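Local coordinates for protein pectinesterase (Sitophilus oryzae, PDB 4PMH) that probably helps digest plant cell walls by cleaving the methyl esters of pectin, releasing methanol and leaving the polygalacturonate chain de-esterified, at residues N46-N49 and A53-N56; D226-G231 and Y265-Y270; S307-L312 and N349-N354. All coordinates share one frame; numbering follows the deposited sequence.

Interaction 1. Residues N46-N49 and A53-N56; sequences NGYN and AAVN
The turn that leads from strand 42-44, the first edge strand of the large parallel sheet, into helix 51-61 folds back on the helix it introduces, laying the ring of Tyr48 against Ala53 and Ala54. The closest pair of CA atoms is that of Tyr48 and Ala54, 5.6 Å apart. Ala54 sits under one face of the ring: its CA lies 4.0 Å from the Tyr48 ring centroid, close enough to the ring normal for a CH-pi contact. Its methyl group is shifted toward the root of the ring, with Ala54 CB 3.8 Å from Tyr48 CG and equally near Tyr48 CB. On the flank, Tyr48 CD1 meets the CB of Ala53 at 4.0 Å and comes to 3.6 Å from the carbonyl oxygen Ala53 O, which approaches the ring obliquely. The bond from CA to CB of Tyr48 already points at the helix, and CG, placed beside the backbone N (chi1 -60°), lays the ring over Ala54 CA. Before it, Gly47 adopts a phi of 143°, where a CB would press on both the Asn46 carbonyl and Tyr48 CD2. Replacing Tyr48 by an alanine removes the whole ring and would probably open a gap beside Ala53 and strip Ala54 CA of its aromatic cover. The same helical turn has further partners: Ala53 N is hydrogen-bonded to Thr50 OG1, Ala54 touches Tyr42 and Val44 of strand 42-44, and Val55 packs on Val80 and Ile82. Small alanines thus let both the strand and the tyrosine come close to the helix. A short helix packed over the first coil in this way is the familiar N-terminal covering of a right-handed parallel beta-helix.

Interaction 2. Residues D226-G231 and Y265-Y270; sequences DFVFGG and YGYFVY
Tyr267 and the backbone of Phe229 and Gly230 meet inside the beta-helix, and most of the contact is apolar or van der Waals in character. The phenol reaches across from strand 267-270, its CG set opposite the carbonyl carbon (chi1 -69°), and ends against the peptide that joins Phe229 to Gly230. Phe229 C lies at the edge of the ring, 3.0 Å from Tyr267 OH, while the carbonyl oxygen Gly230 O approaches obliquely, 3.5 Å from Tyr267 CZ. Farther along the ring, Val228 CG1 touches Tyr267 CE2 at 4.0 Å, the two side chains running aslant. Gly230 leaves space for the hydroxyl, since a CB at that position would stand only 3.2 Å from Tyr267 OH; independently, at its phi of 125° a CB would jam against the Phe229 carbonyl oxygen.

Among polar contacts, Gly230 N is 3.1 Å from Tyr267 OH, but the angle is too poor for a hydrogen bond. The hydroxyl is instead hydrogen-bonded to Ala204 O, from a residue that also pairs with Phe229 through the backbone, as does Leu202. The buried phenol therefore spans the interior and is anchored on the far wall.

Ring contacts are made by Phe229, which points away from Tyr267, is stacked with Tyr203 and meets Trp292, a probable substrate-binding residue, with the planes at about 60°. Asp226, the probable nucleophile, heads the segment and forms a salt bridge with Arg290. The arrangement is that of the pectin methylesterase beta-helix, whose filled interior backs the wall that carries the probable catalytic aspartates, Asp200 and Asp226.

Interaction 3. Residues S307-L312 and N349-N354; sequences SPNGQL and NNDNYN
The flat amide of Asn309 has both acceptors of its ND2 close to its own plane, Tyr353 O and Asp351 OD1, so that they lie beyond its edge and not over a face. Each hydrogen bond from Asn309 ND2, to Tyr353 O and to Asp351 OD1, is 3.0 Å long, and both are nearly straight. The Asp351 carboxylate is turned 73° from the amide and accepts through the anti lone pair of OD1. The Tyr353 ring has Asn350 CG at its edge, in plane. Asn309 CG stands opposite the backbone N (chi1 -166°), which extends the amide into reach of Asp351 and Tyr353.

With both N-H groups of ND2 engaged, rotation of the amide is fixed, and OD1 is left to face other partners. Arg336 NH2 is hydrogen-bonded to it, and a water donates to Asn309 OD1 at 2.9 Å and to Gly310 O at 2.7 Å. The same water accepts from Asn354 ND2 at 2.9 Å, bridging two side chains that do not bond directly; Asn354 OD1 takes the backbone N of Ser339. Within the loop, two bonds grip Asn350 OD1, from Asn352 N at 2.8 Å and Asn352 ND2 at 2.9 Å. Asn350-Asn352 thus form an Asx turn, and the buried Asn309 holds the loop around it through Asp351 and Tyr353, just before 355-359, the last strand of the parallel beta-helix sheet.

Interactions 2 and 3 are neighbours, with centres 13 Å apart, on adjacent strands 267-270 and 311-315 of the long parallel sheet. They touch: Tyr267 N lies 2.9 Å from Gln311 O, a probable sheet hydrogen bond, and Leu312 CD1 packs on Tyr267 CB at 3.7 Å. Interaction 2 contains the probable nucleophile Asp226, whereas interaction 3 lies at some distance from the catalytic groove, the Asn354 side chain about 7 Å from that of Arg290, a probable substrate-binding residue. Interaction 1 belongs to the other end of the coil, its centre about 32 Å from that of interaction 2 and 43 Å from that of interaction 3; interactions 1 and 3 lie on opposite sides of the chain's centre.

Interaction 1. Residues N46-N49 and A53-N56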
ATOM      1  N   ASN A  46      -2.614  25.415 -14.225  1.00 17.07           N
ATOM      2  CA  ASN A  46      -3.532  26.496 -14.559  1.00 18.26           C
ATOM      3  C   ASN A  46      -4.127  27.152 -13.282  1.00 17.84           C
ATOM      4  O   ASN A  46      -5.360  27.267 -13.117  1.00 17.29           O
ATOM      5  CB  ASN A  46      -4.632  25.989 -15.499  1.00 20.08           C
ATOM      6  CG  ASN A  46      -5.492  27.119 -16.053  1.00 22.27           C
ATOM      7  OD1 ASN A  46      -5.020  28.248 -16.221  1.00 25.19           O
ATOM      8  ND2 ASN A  46      -6.766  26.833 -16.293  1.00 23.21           N
ATOM      9  N   GLY A  47      -3.229  27.619 -12.406  1.00 16.60           N
ATOM     10  CA  GLY A  47      -3.607  28.214 -11.127  1.00 15.92           C
ATOM     11  C   GLY A  47      -2.669  27.895  -9.969  1.00 15.58           C
ATOM     12  O   GLY A  47      -2.605  28.656  -8.995  1.00 15.53           O
ATOM     13  N   TYR A  48      -1.960  26.769 -10.059  1.00 14.77           N
ATOM     14  CA  TYR A  48      -1.068  26.323  -8.997  1.00 14.31           C
ATOM     15  C   TYR A  48       0.178  25.762  -9.650  1.00 14.09           C
ATOM     16  O   TYR A  48       0.077  25.024 -10.606  1.00 14.08           O
ATOM     17  CB  TYR A  48      -1.823  25.306  -8.076  1.00 14.00           C
ATOM     18  CG  TYR A  48      -3.024  25.975  -7.469  1.00 13.88           C
ATOM     19  CD1 TYR A  48      -2.903  26.708  -6.294  1.00 14.18           C
ATOM     20  CD2 TYR A  48      -4.255  25.996  -8.130  1.00 14.06           C
ATOM     21  CE1 TYR A  48      -3.977  27.399  -5.779  1.00 13.94           C
ATOM     22  CE2 TYR A  48      -5.332  26.693  -7.618  1.00 14.11           C
ATOM     23  CZ  TYR A  48      -5.182  27.385  -6.429  1.00 13.94           C
ATOM     24  OH  TYR A  48      -6.175  28.129  -5.880  1.00 13.77           O
ATOM     25  N   ASN A  49       1.363  26.173  -9.192  1.00 14.39           N
ATOM     26  CA  ASN A  49       2.620  25.718  -9.808  1.00 14.87           C
ATOM     27  C   ASN A  49       3.354  24.648  -8.996  1.00 14.64           C
ATOM     28  O   ASN A  49       4.374  24.141  -9.458  1.00 15.96           O
ATOM     29  CB  ASN A  49       3.577  26.898 -10.095  1.00 14.88           C
ATOM     30  CG  ASN A  49       3.019  27.877 -11.123  1.00 15.64           C
ATOM     31  OD1 ASN A  49       1.917  27.690 -11.637  1.00 15.61           O
ATOM     32  ND2 ASN A  49       3.766  28.937 -11.396  1.00 14.49           N
ATOM     33  N   ALA A  53       0.549  23.461  -3.245  1.00 11.87           N
ATOM     34  CA  ALA A  53      -0.196  24.723  -3.269  1.00 12.22           C
ATOM     35  C   ALA A  53      -1.673  24.532  -3.597  1.00 11.48           C
ATOM     36  O   ALA A  53      -2.520  25.214  -3.038  1.00 11.13           O
ATOM     37  CB  ALA A  53       0.425  25.718  -4.236  1.00 12.27           C
ATOM     38  N   ALA A  54      -1.982  23.610  -4.496  1.00 12.00           N
ATOM     39  CA  ALA A  54      -3.382  23.331  -4.834  1.00 12.48           C
ATOM     40  C   ALA A  54      -4.076  22.628  -3.654  1.00 12.72           C
ATOM     41  O   ALA A  54      -5.211  22.923  -3.347  1.00 12.63           O
ATOM     42  CB  ALA A  54      -3.468  22.478  -6.077  1.00 12.03           C
ATOM     43  N   VAL A  55      -3.370  21.685  -3.016  1.00 12.77           N
ATOM     44  CA  VAL A  55      -3.881  20.938  -1.861  1.00 12.64           C
ATOM     45  C   VAL A  55      -4.198  21.917  -0.740  1.00 12.60           C
ATOM     46  O   VAL A  55      -5.285  21.866  -0.137  1.00 12.28           O
ATOM     47  CB  VAL A  55      -2.876  19.859  -1.373  1.00 12.84           C
ATOM     48  CG1 VAL A  55      -3.230  19.341   0.022  1.00 12.78           C
ATOM     49  CG2 VAL A  55      -2.787  18.726  -2.379  1.00 13.13           C
ATOM     50  N   ASN A  56      -3.263  22.839  -0.514  1.00 12.18           N
ATOM     51  CA  ASN A  56      -3.388  23.831   0.521  1.00 11.69           C
ATOM     52  C   ASN A  56      -4.606  24.700   0.264  1.00 11.89           C
ATOM     53  O   ASN A  56      -5.366  24.989   1.179  1.00 12.33           O
ATOM     54  CB  ASN A  56      -2.158  24.736   0.561  1.00 11.41           C
ATOM     55  CG  ASN A  56      -0.929  24.055   1.136  1.00 11.84           C
ATOM     56  OD1 ASN A  56      -1.000  22.961   1.699  1.00 11.95           O
ATOM     57  ND2 ASN A  56       0.216  24.720   1.012  1.00 11.28           N
TER

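Interaction 2. Residues D226-G231 and Y265-Y270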
ATOM      1  N   ASP A 226       8.349  -6.295   0.502  1.00 15.25           N
ATOM      2  CA  ASP A 226       7.297  -5.702   1.346  1.00 15.13           C
ATOM      3  C   ASP A 226       6.668  -4.503   0.653  1.00 13.74           C
ATOM      4  O   ASP A 226       6.435  -3.475   1.278  1.00 14.68           O
ATOM      5  CB  ASP A 226       7.845  -5.278   2.731  1.00 15.94           C
ATOM      6  CG  ASP A 226       8.538  -6.404   3.482  1.00 16.95           C
ATOM      7  OD1 ASP A 226       8.380  -7.608   3.145  1.00 17.03           O
ATOM      8  OD2 ASP A 226       9.265  -6.082   4.455  1.00 18.46           O
ATOM      9  N   PHE A 227       6.417  -4.606  -0.646  1.00 12.16           N
ATOM     10  CA  PHE A 227       5.974  -3.410  -1.387  1.00 11.56           C
ATOM     11  C   PHE A 227       4.500  -3.067  -1.257  1.00 11.47           C
ATOM     12  O   PHE A 227       4.029  -2.027  -1.772  1.00 10.86           O
ATOM     13  CB  PHE A 227       6.505  -3.380  -2.835  1.00 11.38           C
ATOM     14  CG  PHE A 227       5.929  -4.396  -3.782  1.00 10.91           C
ATOM     15  CD1 PHE A 227       6.580  -5.614  -4.012  1.00 10.82           C
ATOM     16  CD2 PHE A 227       4.800  -4.092  -4.543  1.00 10.57           C
ATOM     17  CE1 PHE A 227       6.083  -6.513  -4.954  1.00 10.96           C
ATOM     18  CE2 PHE A 227       4.311  -4.986  -5.464  1.00 10.51           C
ATOM     19  CZ  PHE A 227       4.964  -6.189  -5.693  1.00 10.54           C
ATOM     20  N   VAL A 228       3.769  -3.904  -0.528  1.00 11.42           N
ATOM     21  CA  VAL A 228       2.438  -3.538  -0.035  1.00 12.36           C
ATOM     22  C   VAL A 228       2.425  -3.982   1.418  1.00 12.28           C
ATOM     23  O   VAL A 228       2.373  -5.190   1.702  1.00 12.37           O
ATOM     24  CB  VAL A 228       1.278  -4.209  -0.810  1.00 12.68           C
ATOM     25  CG1 VAL A 228      -0.079  -3.794  -0.234  1.00 13.09           C
ATOM     26  CG2 VAL A 228       1.356  -3.865  -2.285  1.00 13.16           C
ATOM     27  N   PHE A 229       2.481  -3.011   2.333  1.00 12.05           N
ATOM     28  CA  PHE A 229       2.702  -3.291   3.731  1.00 12.39           C
ATOM     29  C   PHE A 229       1.911  -2.350   4.630  1.00 12.43           C
ATOM     30  O   PHE A 229       1.545  -1.234   4.231  1.00 11.72           O
ATOM     31  CB  PHE A 229       4.212  -3.215   4.036  1.00 13.17           C
ATOM     32  CG  PHE A 229       4.740  -1.804   4.215  1.00 13.19           C
ATOM     33  CD1 PHE A 229       4.989  -0.994   3.115  1.00 13.68           C
ATOM     34  CD2 PHE A 229       5.016  -1.300   5.485  1.00 13.82           C
ATOM     35  CE1 PHE A 229       5.467   0.301   3.271  1.00 13.54           C
ATOM     36  CE2 PHE A 229       5.516  -0.003   5.650  1.00 13.85           C
ATOM     37  CZ  PHE A 229       5.736   0.795   4.532  1.00 13.68           C
ATOM     38  N   GLY A 230       1.610  -2.829   5.834  1.00 12.49           N
ATOM     39  CA  GLY A 230       0.821  -2.061   6.795  1.00 12.49           C
ATOM     40  C   GLY A 230      -0.412  -2.754   7.313  1.00 12.58           C
ATOM     41  O   GLY A 230      -0.616  -3.965   7.103  1.00 12.01           O
ATOM     42  N   GLY A 231      -1.269  -1.973   7.975  1.00 12.42           N
ATOM     43  CA  GLY A 231      -2.324  -2.525   8.803  1.00 12.47           C
ATOM     44  C   GLY A 231      -3.758  -2.147   8.486  1.00 12.58           C
ATOM     45  O   GLY A 231      -4.642  -2.390   9.299  1.00 13.30           O
ATOM     46  N   TYR A 265     -10.478  -7.992   9.037  1.00 17.08           N
ATOM     47  CA  TYR A 265     -10.253  -7.607   7.654  1.00 16.28           C
ATOM     48  C   TYR A 265      -8.949  -6.845   7.472  1.00 14.64           C
ATOM     49  O   TYR A 265      -8.872  -5.651   7.767  1.00 14.70           O
ATOM     50  CB  TYR A 265     -11.440  -6.764   7.161  1.00 17.40           C
ATOM     51  CG  TYR A 265     -12.747  -7.517   7.305  1.00 18.16           C
ATOM     52  CD1 TYR A 265     -13.005  -8.613   6.515  1.00 18.51           C
ATOM     53  CD2 TYR A 265     -13.677  -7.170   8.274  1.00 18.98           C
ATOM     54  CE1 TYR A 265     -14.188  -9.337   6.649  1.00 20.17           C
ATOM     55  CE2 TYR A 265     -14.856  -7.885   8.420  1.00 20.07           C
ATOM     56  CZ  TYR A 265     -15.102  -8.967   7.610  1.00 20.22           C
ATOM     57  OH  TYR A 265     -16.263  -9.694   7.747  1.00 22.66           O
ATOM     58  N   GLY A 266      -7.938  -7.545   6.953  1.00 13.80           N
ATOM     59  CA  GLY A 266      -6.686  -6.916   6.552  1.00 13.21           C
ATOM     60  C   GLY A 266      -6.727  -6.622   5.071  1.00 13.00           C
ATOM     61  O   GLY A 266      -7.503  -5.776   4.617  1.00 13.36           O
ATOM     62  N   TYR A 267      -5.917  -7.341   4.306  1.00 13.07           N
ATOM     63  CA  TYR A 267      -5.789  -7.095   2.869  1.00 12.61           C
ATOM     64  C   TYR A 267      -6.631  -8.109   2.069  1.00 12.70           C
ATOM     65  O   TYR A 267      -6.626  -9.293   2.355  1.00 12.58           O
ATOM     66  CB  TYR A 267      -4.313  -7.138   2.469  1.00 12.57           C
ATOM     67  CG  TYR A 267      -3.446  -6.002   2.977  1.00 12.57           C
ATOM     68  CD1 TYR A 267      -3.994  -4.813   3.460  1.00 12.40           C
ATOM     69  CD2 TYR A 267      -2.042  -6.103   2.935  1.00 12.64           C
ATOM     70  CE1 TYR A 267      -3.185  -3.756   3.879  1.00 12.65           C
ATOM     71  CE2 TYR A 267      -1.239  -5.059   3.347  1.00 12.78           C
ATOM     72  CZ  TYR A 267      -1.814  -3.893   3.836  1.00 12.73           C
ATOM     73  OH  TYR A 267      -1.012  -2.859   4.228  1.00 12.78           O
ATOM     74  N   PHE A 268      -7.386  -7.614   1.096  1.00 12.66           N
ATOM     75  CA  PHE A 268      -8.188  -8.442   0.202  1.00 12.57           C
ATOM     76  C   PHE A 268      -7.798  -8.143  -1.240  1.00 12.29           C
ATOM     77  O   PHE A 268      -7.992  -7.011  -1.740  1.00 12.59           O
ATOM     78  CB  PHE A 268      -9.667  -8.144   0.413  1.00 12.49           C
ATOM     79  CG  PHE A 268     -10.592  -9.054  -0.332  1.00 12.39           C
ATOM     80  CD1 PHE A 268     -10.561 -10.419  -0.158  1.00 12.71           C
ATOM     81  CD2 PHE A 268     -11.528  -8.524  -1.181  1.00 12.89           C
ATOM     82  CE1 PHE A 268     -11.444 -11.246  -0.841  1.00 12.84           C
ATOM     83  CE2 PHE A 268     -12.426  -9.332  -1.857  1.00 13.21           C
ATOM     84  CZ  PHE A 268     -12.383 -10.689  -1.694  1.00 12.69           C
ATOM     85  N   VAL A 269      -7.208  -9.144  -1.883  1.00 11.78           N
ATOM     86  CA  VAL A 269      -6.794  -9.068  -3.278  1.00 11.86           C
ATOM     87  C   VAL A 269      -7.764  -9.921  -4.106  1.00 12.49           C
ATOM     88  O   VAL A 269      -7.839 -11.141  -3.908  1.00 12.61           O
ATOM     89  CB  VAL A 269      -5.358  -9.575  -3.430  1.00 11.76           C
ATOM     90  CG1 VAL A 269      -4.968  -9.607  -4.888  1.00 11.87           C
ATOM     91  CG2 VAL A 269      -4.384  -8.714  -2.616  1.00 11.66           C
ATOM     92  N   TYR A 270      -8.503  -9.274  -5.014  1.00 12.53           N
ATOM     93  CA  TYR A 270      -9.624  -9.884  -5.735  1.00 12.75           C
ATOM     94  C   TYR A 270      -9.618  -9.518  -7.232  1.00 12.93           C
ATOM     95  O   TYR A 270      -9.468  -8.358  -7.584  1.00 12.25           O
ATOM     96  CB  TYR A 270     -10.911  -9.393  -5.104  1.00 13.18           C
ATOM     97  CG  TYR A 270     -12.202  -9.862  -5.724  1.00 13.24           C
ATOM     98  CD1 TYR A 270     -12.529 -11.204  -5.760  1.00 13.79           C
ATOM     99  CD2 TYR A 270     -13.146  -8.947  -6.179  1.00 13.80           C
ATOM    100  CE1 TYR A 270     -13.732 -11.638  -6.289  1.00 14.46           C
ATOM    101  CE2 TYR A 270     -14.359  -9.374  -6.708  1.00 14.78           C
ATOM    102  CZ  TYR A 270     -14.641 -10.722  -6.763  1.00 15.28           C
ATOM    103  OH  TYR A 270     -15.832 -11.156  -7.302  1.00 17.81           O
TER

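Interaction 3. Residues S307-L312 and N349-N354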
ATOM      1  N   SER A 307       0.233  -9.256  19.752  1.00 18.02           N
ATOM      2  CA  SER A 307       1.124  -8.871  18.656  1.00 17.47           C
ATOM      3  C   SER A 307       0.356  -8.800  17.335  1.00 16.57           C
ATOM      4  O   SER A 307      -0.682  -9.441  17.202  1.00 15.85           O
ATOM      5  CB  SER A 307       2.301  -9.828  18.534  1.00 17.15           C
ATOM      6  OG  SER A 307       3.007  -9.947  19.759  1.00 17.20           O
ATOM      7  N   PRO A 308       0.851  -8.000  16.366  1.00 16.47           N
ATOM      8  CA  PRO A 308       0.211  -7.980  15.053  1.00 15.84           C
ATOM      9  C   PRO A 308       0.216  -9.366  14.460  1.00 15.02           C
ATOM     10  O   PRO A 308       1.117 -10.164  14.759  1.00 14.47           O
ATOM     11  CB  PRO A 308       1.123  -7.082  14.208  1.00 16.44           C
ATOM     12  CG  PRO A 308       1.968  -6.325  15.158  1.00 17.22           C
ATOM     13  CD  PRO A 308       2.040  -7.126  16.424  1.00 16.93           C
ATOM     14  N   ASN A 309      -0.789  -9.669  13.653  1.00 13.93           N
ATOM     15  CA  ASN A 309      -0.778 -10.904  12.921  1.00 13.65           C
ATOM     16  C   ASN A 309      -1.424 -10.687  11.568  1.00 12.53           C
ATOM     17  O   ASN A 309      -2.651 -10.816  11.399  1.00 12.34           O
ATOM     18  CB  ASN A 309      -1.437 -12.030  13.726  1.00 14.17           C
ATOM     19  CG  ASN A 309      -1.161 -13.403  13.148  1.00 14.79           C
ATOM     20  OD1 ASN A 309      -0.109 -13.668  12.527  1.00 13.72           O
ATOM     21  ND2 ASN A 309      -2.127 -14.294  13.339  1.00 15.88           N
ATOM     22  N   GLY A 310      -0.567 -10.323  10.609  1.00 11.68           N
ATOM     23  CA  GLY A 310      -0.998  -9.876   9.279  1.00 10.95           C
ATOM     24  C   GLY A 310      -2.055 -10.749   8.624  1.00 10.52           C
ATOM     25  O   GLY A 310      -1.927 -11.971   8.599  1.00 10.10           O
ATOM     26  N   GLN A 311      -3.088 -10.111   8.081  1.00 10.69           N
ATOM     27  CA  GLN A 311      -4.212 -10.809   7.458  1.00 11.43           C
ATOM     28  C   GLN A 311      -4.264 -10.459   5.985  1.00 11.75           C
ATOM     29  O   GLN A 311      -4.229  -9.279   5.628  1.00 11.63           O
ATOM     30  CB  GLN A 311      -5.527 -10.438   8.141  1.00 11.84           C
ATOM     31  CG  GLN A 311      -6.677 -11.429   7.951  1.00 12.86           C
ATOM     32  CD  GLN A 311      -7.413 -11.307   6.632  1.00 13.51           C
ATOM     33  OE1 GLN A 311      -7.429 -10.247   6.000  1.00 13.80           O
ATOM     34  NE2 GLN A 311      -8.028 -12.410   6.197  1.00 14.57           N
ATOM     35  N   LEU A 312      -4.354 -11.498   5.146  1.00 11.82           N
ATOM     36  CA  LEU A 312      -4.360 -11.372   3.695  1.00 11.84           C
ATOM     37  C   LEU A 312      -5.104 -12.527   3.032  1.00 11.58           C
ATOM     38  O   LEU A 312      -4.788 -13.669   3.262  1.00 11.10           O
ATOM     39  CB  LEU A 312      -2.933 -11.378   3.146  1.00 11.99           C
ATOM     40  CG  LEU A 312      -2.770 -11.476   1.637  1.00 12.33           C
ATOM     41  CD1 LEU A 312      -3.375 -10.293   0.888  1.00 12.73           C
ATOM     42  CD2 LEU A 312      -1.290 -11.568   1.319  1.00 13.02           C
ATOM     43  N   ASN A 349      -9.214 -16.758  12.252  1.00 14.87           N
ATOM     44  CA  ASN A 349      -8.666 -15.667  13.058  1.00 16.32           C
ATOM     45  C   ASN A 349      -7.758 -16.115  14.201  1.00 17.79           C
ATOM     46  O   ASN A 349      -7.363 -15.311  15.033  1.00 17.70           O
ATOM     47  CB  ASN A 349      -9.806 -14.801  13.571  1.00 16.00           C
ATOM     48  CG  ASN A 349     -10.436 -13.990  12.460  1.00 16.70           C
ATOM     49  OD1 ASN A 349      -9.727 -13.340  11.688  1.00 16.70           O
ATOM     50  ND2 ASN A 349     -11.756 -14.019  12.360  1.00 17.15           N
ATOM     51  N   ASN A 350      -7.418 -17.395  14.224  1.00 18.93           N
ATOM     52  CA  ASN A 350      -6.500 -17.951  15.223  1.00 20.23           C
ATOM     53  C   ASN A 350      -5.135 -17.290  15.067  1.00 19.43           C
ATOM     54  O   ASN A 350      -4.627 -17.181  13.955  1.00 19.46           O
ATOM     55  CB  ASN A 350      -6.398 -19.451  14.970  1.00 21.22           C
ATOM     56  CG  ASN A 350      -5.581 -20.200  16.017  1.00 23.78           C
ATOM     57  OD1 ASN A 350      -4.658 -19.669  16.620  1.00 25.34           O
ATOM     58  ND2 ASN A 350      -5.896 -21.492  16.183  1.00 25.97           N
ATOM     59  N   ASP A 351      -4.535 -16.885  16.174  1.00 19.18           N
ATOM     60  CA  ASP A 351      -3.259 -16.150  16.146  1.00 19.04           C
ATOM     61  C   ASP A 351      -2.056 -16.996  16.501  1.00 19.48           C
ATOM     62  O   ASP A 351      -0.943 -16.489  16.644  1.00 19.62           O
ATOM     63  CB  ASP A 351      -3.343 -14.935  17.063  1.00 19.53           C
ATOM     64  CG  ASP A 351      -4.324 -13.907  16.552  1.00 20.26           C
ATOM     65  OD1 ASP A 351      -4.239 -13.553  15.350  1.00 19.71           O
ATOM     66  OD2 ASP A 351      -5.187 -13.460  17.342  1.00 20.98           O
ATOM     67  N   ASN A 352      -2.266 -18.292  16.626  1.00 19.69           N
ATOM     68  CA  ASN A 352      -1.159 -19.222  16.737  1.00 20.12           C
ATOM     69  C   ASN A 352      -0.632 -19.639  15.380  1.00 19.78           C
ATOM     70  O   ASN A 352       0.404 -20.301  15.293  1.00 20.14           O
ATOM     71  CB  ASN A 352      -1.591 -20.426  17.554  1.00 20.59           C
ATOM     72  CG  ASN A 352      -2.022 -20.024  18.931  1.00 21.66           C
ATOM     73  OD1 ASN A 352      -1.187 -19.724  19.777  1.00 22.36           O
ATOM     74  ND2 ASN A 352      -3.327 -19.932  19.144  1.00 22.53           N
ATOM     75  N   TYR A 353      -1.359 -19.251  14.330  1.00 18.13           N
ATOM     76  CA  TYR A 353      -0.931 -19.433  12.962  1.00 17.69           C
ATOM     77  C   TYR A 353      -1.014 -18.088  12.241  1.00 16.29           C
ATOM     78  O   TYR A 353      -1.679 -17.158  12.715  1.00 14.63           O
ATOM     79  CB  TYR A 353      -1.873 -20.392  12.246  1.00 18.76           C
ATOM     80  CG  TYR A 353      -1.921 -21.770  12.853  1.00 19.20           C
ATOM     81  CD1 TYR A 353      -1.046 -22.761  12.430  1.00 20.19           C
ATOM     82  CD2 TYR A 353      -2.857 -22.085  13.836  1.00 20.34           C
ATOM     83  CE1 TYR A 353      -1.084 -24.028  12.984  1.00 20.97           C
ATOM     84  CE2 TYR A 353      -2.912 -23.359  14.396  1.00 20.69           C
ATOM     85  CZ  TYR A 353      -2.020 -24.319  13.972  1.00 21.26           C
ATOM     86  OH  TYR A 353      -2.048 -25.583  14.512  1.00 22.97           O
ATOM     87  N   ASN A 354      -0.367 -18.013  11.082  1.00 14.96           N
ATOM     88  CA  ASN A 354      -0.528 -16.872  10.212  1.00 13.98           C
ATOM     89  C   ASN A 354      -1.933 -16.831   9.630  1.00 13.95           C
ATOM     90  O   ASN A 354      -2.693 -17.801   9.736  1.00 12.90           O
ATOM     91  CB  ASN A 354       0.520 -16.880   9.131  1.00 14.33           C
ATOM     92  CG  ASN A 354       1.892 -16.605   9.680  1.00 15.11           C
ATOM     93  OD1 ASN A 354       2.641 -17.539   9.986  1.00 15.27           O
ATOM     94  ND2 ASN A 354       2.203 -15.321   9.892  1.00 14.96           N
TER
HETATM   95  O   HOH W   1      -0.138 -13.711   9.635  1.00 11.83           O